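Local coordinates for LacI family transcription regulator (Bifidobacterium animalis subsp. lactis, PDB 4O5A), which probably binds operator DNA and regulates transcription in response to a small-molecule effector, as is usual for LacI-family regulators, at residues A[71-76]-A[134-139]; A[107-112]-A[121-126]; A[146-151]-A[166-171]; A[153-158]-A[317-322]. All blocks are in the same frame, centred on the assembly; numbering follows the deposited sequence.

Contact 1 (A[71-76]-A[134-139]); sequences IGLVLG and LLLNLE
Gly-72 and Leu-134 join strands 70-76 and 132-135, parallel neighbours in the sheet of the N-terminal subdomain. The close end of the contact rests on one backbone bond, Leu-134 N to Gly-72 O at 3.0 Å, with an N-H...O angle of 165°. Beside it, three leucines pack on one face. With chi1 at 173°, Leu-73 lays its CG anti to its own backbone N, and this carries CD1 across to the second strand. There CD1 meets two side-chain tips: Leu-136 CD1 lies 3.9 Å from Leu-73 CD1, the two side chains crossing at about a right angle, while Leu-134 CD2 is 4.1 Å from Leu-73 CD1. Helix 88-99 covers this face, touching Leu-134 through Leu-95 and Leu-136 through Ile-88.

One step further along, the strands open. No direct bond joins Val-74 N to Leu-134 O; a water stands between them, accepting from Val-74 N at 2.8 Å and donating to Leu-134 O at 2.7 Å. Beyond it the chains diverge towards exposed Gly-76 and Asn-137, with no direct contact between these ends of the two segments.

The chemistry is thus divided: apolar packing between the two segments lies on the leucine face, and where the strands part a single water takes the place of the missing backbone bond, giving both polar atoms a partner within a buried contact.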
loop_
_atom_site.group_PDB
_atom_site.type_symbol
_atom_site.label_atom_id
_atom_site.label_comp_id
_atom_site.label_asym_id
_atom_site.label_seq_id
_atom_site.Cartn_x
_atom_site.Cartn_y
_atom_site.Cartn_z
ATOM N N ILE A 71 7.817 -20.165 -4.744
ATOM C CA ILE A 71 8.657 -19.531 -3.741
ATOM C C ILE A 71 7.731 -19.233 -2.579
ATOM O O ILE A 71 6.662 -18.659 -2.787
ATOM C CB ILE A 71 9.189 -18.167 -4.234
ATOM C CG1 ILE A 71 9.940 -18.316 -5.556
ATOM C CG2 ILE A 71 10.027 -17.488 -3.152
ATOM C CD1 ILE A 71 11.179 -19.189 -5.476
ATOM N N GLY A 72 8.119 -19.602 -1.359
ATOM C CA GLY A 72 7.260 -19.331 -0.213
ATOM C C GLY A 72 7.517 -18.001 0.474
ATOM O O GLY A 72 8.673 -17.591 0.662
ATOM N N LEU A 73 6.434 -17.325 0.854
ATOM C CA LEU A 73 6.499 -16.076 1.604
ATOM C C LEU A 73 5.420 -16.071 2.657
ATOM O O LEU A 73 4.235 -16.195 2.338
ATOM C CB LEU A 73 6.313 -14.870 0.668
ATOM C CG LEU A 73 6.204 -13.502 1.345
ATOM C CD1 LEU A 73 7.448 -13.211 2.170
ATOM C CD2 LEU A 73 6.004 -12.428 0.299
ATOM N N VAL A 74 5.813 -15.939 3.919
ATOM C CA VAL A 74 4.819 -15.761 4.970
ATOM C C VAL A 74 4.730 -14.287 5.333
ATOM O O VAL A 74 5.730 -13.669 5.696
ATOM C CB VAL A 74 5.123 -16.604 6.218
ATOM C CG1 VAL A 74 4.018 -16.429 7.244
ATOM C CG2 VAL A 74 5.234 -18.073 5.844
ATOM N N LEU A 75 3.535 -13.723 5.202
ATOM C CA LEU A 75 3.307 -12.327 5.579
ATOM C C LEU A 75 2.672 -12.236 6.960
ATOM O O LEU A 75 2.057 -13.194 7.435
ATOM C CB LEU A 75 2.408 -11.634 4.557
ATOM C CG LEU A 75 2.959 -11.498 3.142
ATOM C CD1 LEU A 75 1.912 -10.887 2.221
ATOM C CD2 LEU A 75 4.208 -10.649 3.172
ATOM N N GLY A 76 2.809 -11.084 7.610
ATOM C CA GLY A 76 2.182 -10.894 8.906
ATOM C C GLY A 76 0.804 -10.288 8.740
ATOM O O GLY A 76 0.615 -9.409 7.900
ATOM N N LEU A 134 11.520 -16.927 1.235
ATOM C CA LEU A 134 11.957 -15.550 1.333
ATOM C C LEU A 134 11.723 -15.107 2.774
ATOM O O LEU A 134 10.607 -15.239 3.288
ATOM C CB LEU A 134 11.131 -14.695 0.362
ATOM C CG LEU A 134 11.382 -13.193 0.351
ATOM C CD1 LEU A 134 12.823 -12.915 -0.029
ATOM C CD2 LEU A 134 10.432 -12.514 -0.619
ATOM N N LEU A 135 12.769 -14.607 3.435
ATOM C CA LEU A 135 12.662 -14.150 4.825
ATOM C C LEU A 135 12.732 -12.631 4.921
ATOM O O LEU A 135 13.745 -12.023 4.560
ATOM C CB LEU A 135 13.784 -14.745 5.673
ATOM C CG LEU A 135 13.960 -16.259 5.615
ATOM C CD1 LEU A 135 15.159 -16.697 6.453
ATOM C CD2 LEU A 135 12.692 -16.959 6.080
ATOM N N LEU A 136 11.663 -12.019 5.419
ATOM C CA LEU A 136 11.636 -10.569 5.585
ATOM C C LEU A 136 11.607 -10.187 7.058
ATOM O O LEU A 136 11.273 -11.010 7.919
ATOM C CB LEU A 136 10.422 -9.961 4.878
ATOM C CG LEU A 136 10.193 -10.315 3.409
ATOM C CD1 LEU A 136 8.896 -9.683 2.917
ATOM C CD2 LEU A 136 11.369 -9.898 2.526
ATOM N N ASN A 137 11.959 -8.934 7.337
ATOM C CA ASN A 137 11.822 -8.363 8.671
ATOM C C ASN A 137 12.547 -9.164 9.739
ATOM O O ASN A 137 11.957 -9.564 10.744
ATOM C CB ASN A 137 10.344 -8.202 9.027
ATOM C CG ASN A 137 9.616 -7.308 8.055
ATOM O OD1 ASN A 137 10.171 -6.317 7.577
ATOM N ND2 ASN A 137 8.371 -7.653 7.749
ATOM N N LEU A 138 13.832 -9.390 9.508
ATOM C CA LEU A 138 14.661 -10.118 10.452
ATOM C C LEU A 138 14.776 -9.320 11.744
ATOM O O LEU A 138 15.044 -8.112 11.720
ATOM C CB LEU A 138 16.046 -10.385 9.853
ATOM C CG LEU A 138 16.154 -11.529 8.837
ATOM C CD1 LEU A 138 15.749 -12.845 9.475
ATOM C CD2 LEU A 138 15.326 -11.284 7.569
ATOM N N GLU A 139 14.537 -9.984 12.870
ATOM C CA GLU A 139 14.731 -9.360 14.168
ATOM C C GLU A 139 16.065 -9.824 14.709
ATOM O O GLU A 139 16.678 -10.738 14.157
ATOM C CB GLU A 139 13.629 -9.775 15.141
ATOM C CG GLU A 139 12.218 -9.464 14.690
ATOM C CD GLU A 139 11.189 -9.918 15.709
ATOM O OE1 GLU A 139 10.065 -9.369 15.713
ATOM O OE2 GLU A 139 11.509 -10.827 16.507
HETATM O O HOH W 1 8.522 -16.329 4.508
#

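Contact 2 (A[107-112]-A[121-126]); sequences LVRMSM and LEDWIA
Trp-124 reaches from its helix to the strand, and its six-membered ring settles between Leu-107 and the aliphatic part of Arg-109. Leu-107 CD2 comes to 3.7 Å from Trp-124 CZ2 and lies nearly as close to the indole nitrogen. The backbone enters too: Trp-124 CH2 is 3.5 Å from Leu-107 O. Arg-109 sends CB, CG and CD past the same ring corner, the nearest being Arg-109 CG at 3.8 Å from Trp-124 CZ2. A bend at chi3 (61°) then turns the guanidinium off this path, and its plane stands 74° from the indole plane, which excludes a parallel stack. A water mediates the polar contact instead: it sits in the guanidinium plane at the edge, 2.9 Å from Arg-109 NH1, and also accepts from Trp-124 NE1 at 3.1 Å. Asp-123 OD2 remains 4.5 Å from Arg-109 NH1, beyond a salt bridge; NH2 instead makes salt bridges to Glu-100 and Asp-103 of the second subunit. The strand and helix axes run 146° apart, roughly antiparallel, as expected of a helix packed back over its preceding strand in the beta-alpha-beta layers of a periplasmic-binding-protein-like subdomain, here at the strand through which the sheet continues into the dimer partner.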
loop_
_atom_site.group_PDB
_atom_site.type_symbol
_atom_site.label_atom_id
_atom_site.label_comp_id
_atom_site.label_asym_id
_atom_site.label_seq_id
_atom_site.Cartn_x
_atom_site.Cartn_y
_atom_site.Cartn_z
ATOM N N LEU A 107 4.000 -18.392 -3.306
ATOM C CA LEU A 107 3.009 -19.023 -2.444
ATOM C C LEU A 107 2.951 -18.217 -1.148
ATOM O O LEU A 107 3.947 -18.118 -0.429
ATOM C CB LEU A 107 3.389 -20.478 -2.158
ATOM C CG LEU A 107 2.293 -21.306 -1.480
ATOM C CD1 LEU A 107 1.148 -21.586 -2.445
ATOM C CD2 LEU A 107 2.853 -22.604 -0.921
ATOM N N VAL A 108 1.791 -17.635 -0.862
ATOM C CA VAL A 108 1.665 -16.698 0.250
ATOM C C VAL A 108 0.803 -17.263 1.358
ATOM O O VAL A 108 -0.340 -17.681 1.129
ATOM C CB VAL A 108 1.066 -15.369 -0.215
ATOM C CG1 VAL A 108 0.851 -14.425 0.981
ATOM C CG2 VAL A 108 1.962 -14.722 -1.250
ATOM N N ARG A 109 1.356 -17.287 2.568
ATOM C CA ARG A 109 0.561 -17.591 3.740
ATOM C C ARG A 109 0.663 -16.454 4.750
ATOM O O ARG A 109 1.462 -15.542 4.581
ATOM C CB ARG A 109 0.930 -18.950 4.342
ATOM C CG ARG A 109 0.324 -20.098 3.541
ATOM C CD ARG A 109 0.356 -21.434 4.256
ATOM N NE ARG A 109 -0.389 -21.446 5.503
ATOM C CZ ARG A 109 -0.693 -22.559 6.166
ATOM N NH1 ARG A 109 -0.320 -23.736 5.680
ATOM N NH2 ARG A 109 -1.373 -22.504 7.302
HETATM N N MSE A 110 -0.167 -16.504 5.777
HETATM C CA MSE A 110 -0.340 -15.359 6.660
HETATM C C MSE A 110 -0.165 -15.836 8.091
HETATM O O MSE A 110 -0.884 -16.728 8.541
HETATM C CB MSE A 110 -1.748 -14.768 6.448
HETATM C CG MSE A 110 -2.056 -13.410 7.108
HETATM SE SE MSE A 110 -1.285 -11.857 6.194
HETATM C CE MSE A 110 -1.465 -12.441 4.356
ATOM N N SER A 111 0.791 -15.259 8.814
ATOM C CA SER A 111 0.922 -15.588 10.232
ATOM C C SER A 111 0.061 -14.648 11.083
ATOM O O SER A 111 0.130 -13.421 10.956
ATOM C CB SER A 111 2.384 -15.580 10.684
ATOM O OG SER A 111 2.883 -14.266 10.801
HETATM N N MSE A 112 -0.771 -15.235 11.931
HETATM C CA MSE A 112 -1.728 -14.468 12.731
HETATM C C MSE A 112 -1.172 -14.224 14.126
HETATM O O MSE A 112 -1.704 -13.410 14.888
HETATM C CB MSE A 112 -3.067 -15.211 12.829
HETATM C CG MSE A 112 -3.587 -15.764 11.504
HETATM SE SE MSE A 112 -4.066 -14.388 10.196
HETATM C CE MSE A 112 -5.490 -13.530 11.214
ATOM N N LEU A 121 6.599 -22.390 8.144
ATOM C CA LEU A 121 7.869 -22.638 7.478
ATOM C C LEU A 121 8.302 -24.082 7.687
ATOM O O LEU A 121 8.798 -24.729 6.767
ATOM C CB LEU A 121 8.937 -21.689 8.018
ATOM C CG LEU A 121 8.770 -20.208 7.684
ATOM C CD1 LEU A 121 9.906 -19.389 8.286
ATOM C CD2 LEU A 121 8.679 -19.990 6.179
ATOM N N GLU A 122 8.106 -24.589 8.901
ATOM C CA GLU A 122 8.466 -25.966 9.204
ATOM C C GLU A 122 7.640 -26.932 8.359
ATOM O O GLU A 122 8.136 -27.969 7.928
ATOM C CB GLU A 122 8.305 -26.247 10.701
ATOM C CG GLU A 122 9.360 -25.556 11.559
ATOM C CD GLU A 122 9.080 -25.637 13.053
ATOM O OE1 GLU A 122 7.895 -25.772 13.438
ATOM O OE2 GLU A 122 10.049 -25.560 13.844
ATOM N N ASP A 123 6.386 -26.574 8.105
ATOM C CA ASP A 123 5.508 -27.412 7.300
ATOM C C ASP A 123 5.991 -27.437 5.856
ATOM O O ASP A 123 6.054 -28.496 5.231
ATOM C CB ASP A 123 4.061 -26.909 7.383
ATOM C CG ASP A 123 3.137 -27.623 6.415
ATOM O OD1 ASP A 123 2.788 -28.796 6.675
ATOM O OD2 ASP A 123 2.755 -27.007 5.395
ATOM N N TRP A 124 6.343 -26.263 5.340
ATOM C CA TRP A 124 6.820 -26.133 3.971
ATOM C C TRP A 124 8.100 -26.925 3.773
ATOM O O TRP A 124 8.278 -27.586 2.755
ATOM C CB TRP A 124 7.043 -24.662 3.634
ATOM C CG TRP A 124 5.788 -23.963 3.229
ATOM C CD1 TRP A 124 4.569 -24.534 2.991
ATOM C CD2 TRP A 124 5.625 -22.556 3.009
ATOM N NE1 TRP A 124 3.654 -23.561 2.633
ATOM C CE2 TRP A 124 4.280 -22.344 2.633
ATOM C CE3 TRP A 124 6.483 -21.457 3.090
ATOM C CZ2 TRP A 124 3.780 -21.072 2.340
ATOM C CZ3 TRP A 124 5.983 -20.198 2.804
ATOM C CH2 TRP A 124 4.643 -20.017 2.434
ATOM N N ILE A 125 8.975 -26.870 4.768
ATOM C CA ILE A 125 10.242 -27.581 4.711
ATOM C C ILE A 125 10.021 -29.089 4.745
ATOM O O ILE A 125 10.636 -29.832 3.978
ATOM C CB ILE A 125 11.160 -27.162 5.873
ATOM C CG1 ILE A 125 11.595 -25.701 5.700
ATOM C CG2 ILE A 125 12.375 -28.067 5.954
ATOM C CD1 ILE A 125 12.332 -25.126 6.906
ATOM N N ALA A 126 9.141 -29.536 5.637
ATOM C CA ALA A 126 8.895 -30.969 5.822
ATOM C C ALA A 126 8.240 -31.606 4.602
ATOM O O ALA A 126 8.456 -32.779 4.314
ATOM C CB ALA A 126 8.041 -31.198 7.056
HETATM O O HOH W 2 0.752 -24.505 3.135
#

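Contact 3 (A[146-151]-A[166-171]); sequences ELMKNN and SGLPTL
Met-148 and Lys-149, towards the C-terminal part of helix 143-149, face Ser-166 and Leu-168 in the loop leading to strand 170-172. The helix is the crossover of a beta-alpha-beta unit between parallel strands 132-135 and 156-160, in the sheet of the periplasmic-binding-protein-like fold.

The apolar part centres on Leu-168. Its CD1 lies 3.8 Å from CB of Met-148, a selenomethionine in this structure, and its CD2 touches the same CB from 4.1 Å; the two side chains cross at about a right angle. The selenium end of Met-148 leads away from the loop, leaving the base of the side chain to make the contact. Cys-156 of the adjoining strand touches both residues, which ties the pair to the sheet.

The polar part is outermost. Lys-149 bends at chi2 (-134°) and chi3, which takes the chain past Leu-168 CD2 and alongside Ser-166 O until NZ donates to Ser-166 OG at 3.0 Å. Both residues are exposed, and the bond lies on the solvent side of the apolar contact.

Further hydrogen bonds shape each chain separately. Asn-151 ND2 donates back to Leu-147 O at 3.0 Å, nearly straight at 167°, while Asn-151 OD1 receives Gln-153 NE2. On the loop, Thr-170 OG1, which also bonds Thr-165 OG1, donates to Leu-168 O at 2.7 Å, approaching from above the carbonyl plane by 38°.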
loop_
_atom_site.group_PDB
_atom_site.type_symbol
_atom_site.label_atom_id
_atom_site.label_comp_id
_atom_site.label_asym_id
_atom_site.label_seq_id
_atom_site.Cartn_x
_atom_site.Cartn_y
_atom_site.Cartn_z
ATOM N N GLU A 146 17.927 -19.901 12.885
ATOM C CA GLU A 146 18.245 -21.228 13.402
ATOM C C GLU A 146 17.502 -22.323 12.641
ATOM O O GLU A 146 18.057 -23.391 12.383
ATOM C CB GLU A 146 17.932 -21.319 14.900
ATOM N N LEU A 147 16.247 -22.054 12.289
ATOM C CA LEU A 147 15.443 -22.992 11.512
ATOM C C LEU A 147 16.092 -23.258 10.156
ATOM O O LEU A 147 16.239 -24.412 9.748
ATOM C CB LEU A 147 14.013 -22.460 11.330
ATOM C CG LEU A 147 13.050 -23.270 10.456
ATOM C CD1 LEU A 147 12.860 -24.673 11.013
ATOM C CD2 LEU A 147 11.701 -22.575 10.321
HETATM N N MSE A 148 16.493 -22.192 9.467
HETATM C CA MSE A 148 17.091 -22.338 8.145
HETATM C C MSE A 148 18.439 -23.045 8.217
HETATM O O MSE A 148 18.762 -23.867 7.359
HETATM C CB MSE A 148 17.255 -20.984 7.440
HETATM C CG MSE A 148 15.973 -20.230 7.139
HETATM SE SE MSE A 148 14.449 -21.351 6.683
HETATM C CE MSE A 148 15.159 -22.326 5.164
ATOM N N LYS A 149 19.229 -22.723 9.237
ATOM C CA LYS A 149 20.564 -23.295 9.353
ATOM C C LYS A 149 20.494 -24.792 9.636
ATOM O O LYS A 149 21.357 -25.556 9.198
ATOM C CB LYS A 149 21.380 -22.560 10.422
ATOM C CG LYS A 149 21.680 -21.111 10.056
ATOM C CD LYS A 149 23.135 -20.742 10.319
ATOM C CE LYS A 149 23.343 -20.150 11.703
ATOM N NZ LYS A 149 24.765 -19.735 11.912
ATOM N N ASN A 150 19.457 -25.206 10.358
ATOM C CA ASN A 150 19.230 -26.618 10.642
ATOM C C ASN A 150 18.568 -27.335 9.464
ATOM O O ASN A 150 18.406 -28.552 9.479
ATOM C CB ASN A 150 18.396 -26.786 11.919
ATOM C CG ASN A 150 19.063 -26.169 13.142
ATOM O OD1 ASN A 150 20.238 -25.800 13.109
ATOM N ND2 ASN A 150 18.309 -26.061 14.231
ATOM N N ASN A 151 18.193 -26.564 8.444
ATOM C CA ASN A 151 17.605 -27.110 7.222
ATOM C C ASN A 151 18.246 -26.537 5.954
ATOM O O ASN A 151 17.608 -25.778 5.227
ATOM C CB ASN A 151 16.088 -26.859 7.193
ATOM C CG ASN A 151 15.336 -27.721 8.192
ATOM O OD1 ASN A 151 15.032 -28.886 7.924
ATOM N ND2 ASN A 151 15.038 -27.154 9.354
ATOM N N SER A 166 23.482 -13.991 9.889
ATOM C CA SER A 166 24.395 -15.044 10.328
ATOM C C SER A 166 24.760 -16.060 9.247
ATOM O O SER A 166 24.573 -17.264 9.429
ATOM C CB SER A 166 23.831 -15.762 11.560
ATOM O OG SER A 166 24.711 -16.782 11.998
ATOM N N GLY A 167 25.278 -15.572 8.126
ATOM C CA GLY A 167 25.805 -16.450 7.098
ATOM C C GLY A 167 24.818 -16.881 6.030
ATOM O O GLY A 167 25.239 -17.400 4.996
ATOM N N LEU A 168 23.518 -16.681 6.269
ATOM C CA LEU A 168 22.501 -17.008 5.277
ATOM C C LEU A 168 22.607 -16.066 4.082
ATOM O O LEU A 168 23.024 -14.916 4.235
ATOM C CB LEU A 168 21.094 -16.894 5.879
ATOM C CG LEU A 168 20.706 -17.931 6.935
ATOM C CD1 LEU A 168 19.288 -17.719 7.424
ATOM C CD2 LEU A 168 20.862 -19.326 6.364
ATOM N N PRO A 169 22.243 -16.552 2.883
ATOM C CA PRO A 169 22.256 -15.676 1.707
ATOM C C PRO A 169 21.426 -14.428 1.964
ATOM O O PRO A 169 20.260 -14.537 2.352
ATOM C CB PRO A 169 21.578 -16.532 0.636
ATOM C CG PRO A 169 21.955 -17.941 1.012
ATOM C CD PRO A 169 21.928 -17.950 2.532
ATOM N N THR A 170 22.021 -13.257 1.765
ATOM C CA THR A 170 21.345 -12.019 2.128
ATOM C C THR A 170 21.372 -11.008 0.995
ATOM O O THR A 170 22.415 -10.801 0.360
ATOM C CB THR A 170 22.024 -11.396 3.363
ATOM O OG1 THR A 170 22.149 -12.387 4.393
ATOM C CG2 THR A 170 21.234 -10.199 3.890
ATOM N N LEU A 171 20.229 -10.376 0.748
ATOM C CA LEU A 171 20.193 -9.171 -0.073
ATOM C C LEU A 171 20.279 -8.008 0.918
ATOM O O LEU A 171 19.331 -7.757 1.672
ATOM C CB LEU A 171 18.902 -9.126 -0.898
ATOM C CG LEU A 171 18.689 -7.938 -1.834
ATOM C CD1 LEU A 171 19.859 -7.770 -2.795
ATOM C CD2 LEU A 171 17.363 -8.094 -2.582
#

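Contact 4 (A[153-158]-A[317-322]); sequences QMPCLA and KLIDGE
Leu-318, near the end of helix 304-320, faces the residues leading into strand 156-160, and its CB meets Pro-155: the two CB atoms, Leu-318 CB and Pro-155 CB, are 4.0 Å apart. From CB the chain turns with CG anti to the carbonyl carbon (chi1 -69°), which brings the CD1 branch up to the backbone of Cys-156. That branch ends in CD1, which lies only 3.2 Å from Cys-156 O and 4.0 Å from Cys-156 C; a methyl set so close to a carbonyl oxygen marks tight packing. The side chain also touches Pro-169 of the next strand's approach and Val-324. One residue on, Ile-319 adds a looser touch, its CG1 standing 4.5 Å from Pro-155 CG, and it also packs on Ala-132. The helix stops just beyond, in a Schellman motif: Glu-322 N bonds Lys-317 O, Gly-321 N bonds Leu-318 O, and Gly-321 takes a positive phi of 93°. Asp-320 is held separately by salt bridges to Arg-67 and Arg-102. Across the contact the fit depends on apolar shape and one close methyl-to-carbonyl approach, while the directional bonds are made within the helix end and by Asp-320 to its arginines.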
loop_
_atom_site.group_PDB
_atom_site.type_symbol
_atom_site.label_atom_id
_atom_site.label_comp_id
_atom_site.label_asym_id
_atom_site.label_seq_id
_atom_site.Cartn_x
_atom_site.Cartn_y
_atom_site.Cartn_z
ATOM N N GLN A 153 18.961 -27.947 3.207
ATOM C CA GLN A 153 18.415 -28.497 1.965
ATOM C C GLN A 153 17.287 -27.626 1.395
ATOM O O GLN A 153 16.798 -27.881 0.293
ATOM C CB GLN A 153 17.922 -29.934 2.166
ATOM C CG GLN A 153 16.588 -30.053 2.892
ATOM C CD GLN A 153 16.696 -29.776 4.381
ATOM O OE1 GLN A 153 17.790 -29.587 4.915
ATOM N NE2 GLN A 153 15.555 -29.754 5.060
HETATM N N MSE A 154 16.867 -26.613 2.149
HETATM C CA MSE A 154 15.857 -25.668 1.673
HETATM C C MSE A 154 16.485 -24.304 1.420
HETATM O O MSE A 154 16.885 -23.620 2.367
HETATM C CB MSE A 154 14.699 -25.537 2.676
HETATM C CG MSE A 154 13.752 -24.371 2.398
HETATM SE SE MSE A 154 12.684 -24.545 0.760
HETATM C CE MSE A 154 11.345 -25.790 1.460
ATOM N N PRO A 155 16.588 -23.910 0.139
ATOM C CA PRO A 155 17.130 -22.591 -0.199
ATOM C C PRO A 155 16.354 -21.473 0.472
ATOM O O PRO A 155 15.124 -21.515 0.540
ATOM C CB PRO A 155 16.937 -22.515 -1.716
ATOM C CG PRO A 155 17.045 -23.960 -2.160
ATOM C CD PRO A 155 16.349 -24.735 -1.060
ATOM N N CYS A 156 17.068 -20.474 0.980
ATOM C CA CYS A 156 16.404 -19.277 1.469
ATOM C C CYS A 156 17.242 -18.039 1.210
ATOM O O CYS A 156 18.453 -18.125 0.965
ATOM C CB CYS A 156 16.084 -19.388 2.960
ATOM S SG CYS A 156 17.551 -19.436 3.998
ATOM N N LEU A 157 16.579 -16.894 1.277
ATOM C CA LEU A 157 17.220 -15.603 1.115
ATOM C C LEU A 157 16.591 -14.632 2.094
ATOM O O LEU A 157 15.361 -14.557 2.208
ATOM C CB LEU A 157 17.017 -15.083 -0.305
ATOM C CG LEU A 157 17.561 -13.686 -0.588
ATOM C CD1 LEU A 157 19.063 -13.736 -0.776
ATOM C CD2 LEU A 157 16.878 -13.094 -1.808
ATOM N N ALA A 158 17.436 -13.896 2.806
ATOM C CA ALA A 158 16.948 -12.889 3.737
ATOM C C ALA A 158 17.142 -11.484 3.172
ATOM O O ALA A 158 18.145 -11.198 2.516
ATOM C CB ALA A 158 17.644 -13.030 5.076
ATOM N N LYS A 317 18.779 -18.639 -8.498
ATOM C CA LYS A 317 20.154 -19.125 -8.560
ATOM C C LYS A 317 20.404 -20.205 -7.517
ATOM O O LYS A 317 20.985 -21.230 -7.819
ATOM C CB LYS A 317 21.156 -17.984 -8.357
ATOM C CG LYS A 317 21.316 -17.043 -9.540
ATOM C CD LYS A 317 22.512 -16.133 -9.298
ATOM C CE LYS A 317 22.448 -14.853 -10.125
ATOM N NZ LYS A 317 22.757 -15.070 -11.578
ATOM N N LEU A 318 19.971 -19.964 -6.284
ATOM C CA LEU A 318 20.116 -20.958 -5.218
ATOM C C LEU A 318 19.422 -22.262 -5.607
ATOM O O LEU A 318 19.978 -23.352 -5.453
ATOM C CB LEU A 318 19.529 -20.423 -3.903
ATOM C CG LEU A 318 20.254 -19.264 -3.212
ATOM C CD1 LEU A 318 19.424 -18.744 -2.036
ATOM C CD2 LEU A 318 21.634 -19.688 -2.736
ATOM N N ILE A 319 18.208 -22.145 -6.131
ATOM C CA ILE A 319 17.451 -23.313 -6.574
ATOM C C ILE A 319 18.184 -24.054 -7.689
ATOM O O ILE A 319 18.211 -25.295 -7.719
ATOM C CB ILE A 319 16.038 -22.901 -7.054
ATOM C CG1 ILE A 319 15.230 -22.336 -5.895
ATOM C CG2 ILE A 319 15.308 -24.089 -7.682
ATOM C CD1 ILE A 319 14.023 -21.547 -6.338
ATOM N N ASP A 320 18.793 -23.301 -8.602
ATOM C CA ASP A 320 19.542 -23.906 -9.706
ATOM C C ASP A 320 20.848 -24.547 -9.236
ATOM O O ASP A 320 21.492 -25.260 -9.994
ATOM C CB ASP A 320 19.821 -22.886 -10.827
ATOM C CG ASP A 320 18.545 -22.384 -11.510
ATOM O OD1 ASP A 320 17.504 -23.072 -11.427
ATOM O OD2 ASP A 320 18.583 -21.299 -12.135
ATOM N N GLY A 321 21.241 -24.290 -7.992
ATOM C CA GLY A 321 22.417 -24.931 -7.432
ATOM C C GLY A 321 23.676 -24.114 -7.619
ATOM O O GLY A 321 24.793 -24.626 -7.486
ATOM N N GLU A 322 23.501 -22.839 -7.947
ATOM C CA GLU A 322 24.635 -21.949 -8.131
ATOM C C GLU A 322 25.020 -21.374 -6.780
ATOM O O GLU A 322 24.164 -21.179 -5.918
ATOM C CB GLU A 322 24.291 -20.839 -9.134
ATOM C CG GLU A 322 24.108 -21.349 -10.566
ATOM C CD GLU A 322 23.379 -20.366 -11.472
ATOM O OE1 GLU A 322 23.458 -19.139 -11.234
ATOM O OE2 GLU A 322 22.720 -20.829 -12.431
#

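All four contacts belong to one parallel sheet and the helices against it. Contacts 1 and 2 are buried and meet where strands 70-76 and 105-111 are neighbours: Trp-124 CZ3 packs on the backbone of Gly-72 and Leu-73. Contacts 3 and 4 are only partly buried: contact 4 sets strand 156-160 and the residues before it against helix 304-320, and contact 3 sets helix 143-149 against the loop before the neighbouring strand 170-172. Chemistry follows place. Contact 1 alone has a direct backbone bond across its segments; water bridges appear in contacts 1 and 2; contact 3 has an exposed lysine-serine bond; contact 4 is apolar. The second subunit reaches contacts 1 and 2, not 3 and 4.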